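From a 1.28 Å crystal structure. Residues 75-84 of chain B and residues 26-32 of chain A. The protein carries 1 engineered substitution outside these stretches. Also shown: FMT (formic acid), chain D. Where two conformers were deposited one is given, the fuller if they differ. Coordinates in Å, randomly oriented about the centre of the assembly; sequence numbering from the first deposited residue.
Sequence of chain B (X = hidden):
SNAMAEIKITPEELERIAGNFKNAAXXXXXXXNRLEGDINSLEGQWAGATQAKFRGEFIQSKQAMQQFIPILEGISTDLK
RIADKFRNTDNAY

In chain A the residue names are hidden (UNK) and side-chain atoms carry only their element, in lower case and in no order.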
# COMPACT_ATOMS: atom_id res chain seq x y z
N ILE B 75 -7.66 0.92 -3.16
CA ILE B 75 -6.52 1.36 -3.96
C ILE B 75 -6.03 0.25 -4.88
O ILE B 75 -5.83 0.46 -6.08
CB ILE B 75 -5.38 1.87 -3.05
CG1 ILE B 75 -5.79 3.21 -2.44
CG2 ILE B 75 -4.05 1.94 -3.80
CD1 ILE B 75 -4.85 3.71 -1.35
N SER B 76 -5.86 -0.96 -4.35
CA SER B 76 -5.34 -2.06 -5.16
C SER B 76 -6.32 -2.43 -6.27
O SER B 76 -5.91 -2.63 -7.42
CB SER B 76 -4.94 -3.25 -4.27
OG SER B 76 -6.05 -3.86 -3.67
N THR B 77 -7.61 -2.47 -5.96
CA THR B 77 -8.61 -2.72 -6.99
C THR B 77 -8.63 -1.63 -8.07
O THR B 77 -8.74 -1.92 -9.27
CB THR B 77 -10.01 -2.87 -6.38
OG1 THR B 77 -10.02 -3.98 -5.48
CG2 THR B 77 -11.05 -3.11 -7.47
N ASP B 78 -8.52 -0.37 -7.65
CA ASP B 78 -8.48 0.74 -8.59
C ASP B 78 -7.31 0.59 -9.56
O ASP B 78 -7.46 0.81 -10.76
CB ASP B 78 -8.32 2.08 -7.85
CG ASP B 78 -9.58 2.53 -7.13
OD1 ASP B 78 -10.69 2.07 -7.43
OD2 ASP B 78 -9.41 3.41 -6.24
N LEU B 79 -6.14 0.24 -9.03
CA LEU B 79 -4.96 0.07 -9.86
C LEU B 79 -5.08 -1.14 -10.78
O LEU B 79 -4.68 -1.08 -11.93
CB LEU B 79 -3.70 -0.04 -8.99
CG LEU B 79 -3.40 1.20 -8.14
CD1 LEU B 79 -2.24 0.89 -7.20
CD2 LEU B 79 -3.09 2.40 -9.02
N LYS B 80 -5.63 -2.22 -10.24
CA LYS B 80 -5.85 -3.43 -11.03
C LYS B 80 -6.71 -3.14 -12.25
O LYS B 80 -6.44 -3.65 -13.34
CB LYS B 80 -6.50 -4.51 -10.16
CG LYS B 80 -6.74 -5.84 -10.86
CD LYS B 80 -7.39 -6.84 -9.91
CE LYS B 80 -7.67 -8.16 -10.60
NZ LYS B 80 -8.60 -8.01 -11.74
N ARG B 81 -7.74 -2.32 -12.07
CA ARG B 81 -8.63 -1.98 -13.17
C ARG B 81 -7.90 -1.25 -14.29
O ARG B 81 -8.17 -1.47 -15.46
CB ARG B 81 -9.82 -1.16 -12.68
CG ARG B 81 -10.69 -1.88 -11.68
CD ARG B 81 -12.10 -1.30 -11.61
NE ARG B 81 -12.86 -1.83 -10.48
CZ ARG B 81 -13.25 -3.09 -10.36
NH1 ARG B 81 -13.95 -3.47 -9.29
NH2 ARG B 81 -12.95 -3.99 -11.29
N ILE B 82 -6.97 -0.36 -13.92
CA ILE B 82 -6.19 0.35 -14.93
C ILE B 82 -5.24 -0.61 -15.64
O ILE B 82 -5.15 -0.61 -16.87
CB ILE B 82 -5.39 1.53 -14.32
CG1 ILE B 82 -6.33 2.52 -13.65
CG2 ILE B 82 -4.56 2.21 -15.39
CD1 ILE B 82 -5.61 3.61 -12.88
N ALA B 83 -4.54 -1.43 -14.86
CA ALA B 83 -3.65 -2.43 -15.45
C ALA B 83 -4.39 -3.42 -16.36
O ALA B 83 -3.87 -3.83 -17.39
CB ALA B 83 -2.89 -3.17 -14.36
N ASP B 84 -5.61 -3.79 -15.97
CA ASP B 84 -6.43 -4.67 -16.80
C ASP B 84 -6.81 -4.01 -18.12
O ASP B 84 -6.77 -4.65 -19.17
CB ASP B 84 -7.70 -5.10 -16.05
CG ASP B 84 -7.43 -6.09 -14.93
OD1 ASP B 84 -6.29 -6.60 -14.83
OD2 ASP B 84 -8.36 -6.36 -14.14
N UNK A 26 0.62 -5.38 0.54
CA UNK A 26 1.37 -6.11 -0.46
C UNK A 26 0.63 -6.21 -1.77
O UNK A 26 1.26 -6.14 -2.83
N UNK A 27 -0.69 -6.36 -1.72
CA UNK A 27 -1.51 -6.37 -2.92
C UNK A 27 -1.42 -5.02 -3.63
O UNK A 27 -1.33 -4.96 -4.86
c UNK A 27 -2.97 -6.72 -2.59
o UNK A 27 -5.18 -7.43 -1.03
o UNK A 27 -4.69 -9.57 -0.96
c UNK A 27 -3.18 -8.18 -2.17
c UNK A 27 -4.44 -8.40 -1.33
N UNK A 28 -1.44 -3.93 -2.87
CA UNK A 28 -1.24 -2.62 -3.47
C UNK A 28 0.13 -2.53 -4.12
O UNK A 28 0.25 -2.05 -5.26
c UNK A 28 -1.44 -1.51 -2.44
N UNK A 29 1.17 -2.98 -3.43
CA UNK A 29 2.51 -3.00 -4.01
C UNK A 29 2.55 -3.78 -5.31
O UNK A 29 3.20 -3.36 -6.28
n UNK A 29 6.12 -2.90 -1.07
c UNK A 29 4.89 -3.37 -0.94
o UNK A 29 4.60 -4.27 -0.14
c UNK A 29 3.50 -3.61 -3.02
c UNK A 29 3.83 -2.74 -1.82
N UNK A 30 1.84 -4.90 -5.35
CA UNK A 30 1.81 -5.76 -6.53
C UNK A 30 1.22 -5.02 -7.72
O UNK A 30 1.77 -5.08 -8.83
c UNK A 30 1.00 -7.03 -6.26
o UNK A 30 0.90 -7.81 -7.44
N UNK A 31 0.11 -4.33 -7.50
CA UNK A 31 -0.55 -3.64 -8.60
C UNK A 31 0.23 -2.42 -9.08
O UNK A 31 0.25 -2.13 -10.27
c UNK A 31 -3.03 -5.40 -9.18
c UNK A 31 -2.90 -4.47 -7.99
n UNK A 31 -3.22 -6.69 -8.91
c UNK A 31 -2.00 -3.26 -8.26
o UNK A 31 -2.97 -4.97 -10.33
N UNK A 32 0.90 -1.73 -8.17
CA UNK A 32 1.78 -0.64 -8.58
C UNK A 32 2.91 -1.18 -9.45
O UNK A 32 3.26 -0.61 -10.48
c UNK A 32 2.38 0.11 -7.37
c UNK A 32 1.77 1.09 -5.04
c UNK A 32 3.24 1.28 -7.85
c UNK A 32 1.28 0.59 -6.41
C FMT D . -2.98 -7.64 -5.93
O1 FMT D . -4.13 -7.35 -6.25
O2 FMT D . -2.69 -8.63 -5.26
O HOH W 1 -5.20 -4.50 -1.09

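Position 26 of chain A has backbone atoms alone, with no side-chain carbon, and nothing of the chain B stretch comes near the place a CB would occupy. It is glycine, G26(A), and its carbonyl oxygen accepts a helical hydrogen bond from the backbone N of position 30 (2.9 Å).

Position 27 carries three carbons in an unbranched chain, the last of them bearing two oxygens: a carboxylate two methylenes from the backbone. Its CB lies 4.3 Å from CB of S76(B). The residue is glutamate, E27(A). A water bridges the chains here, donating to OE1 of E27(A) at 2.9 Å and accepting from OG of S76(B) at 2.8 Å, so the serine hydroxyl reaches the acid through a solvent molecule.

At position 28 a single carbon follows CA. The backbone N of this position is 3.8 Å from CB of S76(B), and the CA atoms of position 28 and S76(B) are 4.5 Å apart, a close backbone approach that the small side chains on both helices leave room for. This is alanine, A28(A).

Position 29 shows three carbons ending in one oxygen and one nitrogen, an amide. Its CA-to-CB bond points away from the chain B stretch, and the side chain makes no contact with that stretch. The atoms fit glutamine, Q29(A), whose amide oxygen is hydrogen-bonded elsewhere in the structure.

Position 30 has one carbon and one oxygen, with no second branch on the carbon. It is out of reach of the chain B stretch. One carbon bearing a lone oxygen gives serine, S30(A).

Position 31 again has three carbons, with an oxygen and a nitrogen on the third, but here CB points toward chain B. The CB packs 3.7 Å from CB of L79(B). The next carbon lies 3.6 Å from the carbonyl O of S76(B), and the terminal oxygen 3.3 Å from CA of K80(B). This is a second glutamine, Q31(A), with chi1 and chi2 both m. Its NE2 donates to O1 of a formic acid molecule at 2.9 Å, while its OE1 is hydrogen-bonded to a residue just outside the stretches.

Position 32 has four carbons forked at CB, one arm being two carbons long. CB points away from the other stretch, yet the first carbon of the longer arm comes within 3.6 Å of CD1 of L79(B), an apolar contact between two buried side chains. The pattern is that of isoleucine, I32(A).

The helices run nearly parallel, crossing at 21° with their axes 8.5 Å apart at closest approach. S76(B) sits against the backbone of E27(A) and A28(A), while Q31(A), the residue most covered by the other stretch, lies along S76(B), L79(B) and K80(B). No direct hydrogen bond crosses between the stretches, and the 332 Å² of buried surface rests on van der Waals packing, supplemented by the bridging water. K80(B) lends its backbone and CB to the contact, but its end leads away: NZ forms a salt bridge with OD2 of D84(B) at 2.9 Å, one turn along its own helix.

Chain A 26-32: GEAQSQI
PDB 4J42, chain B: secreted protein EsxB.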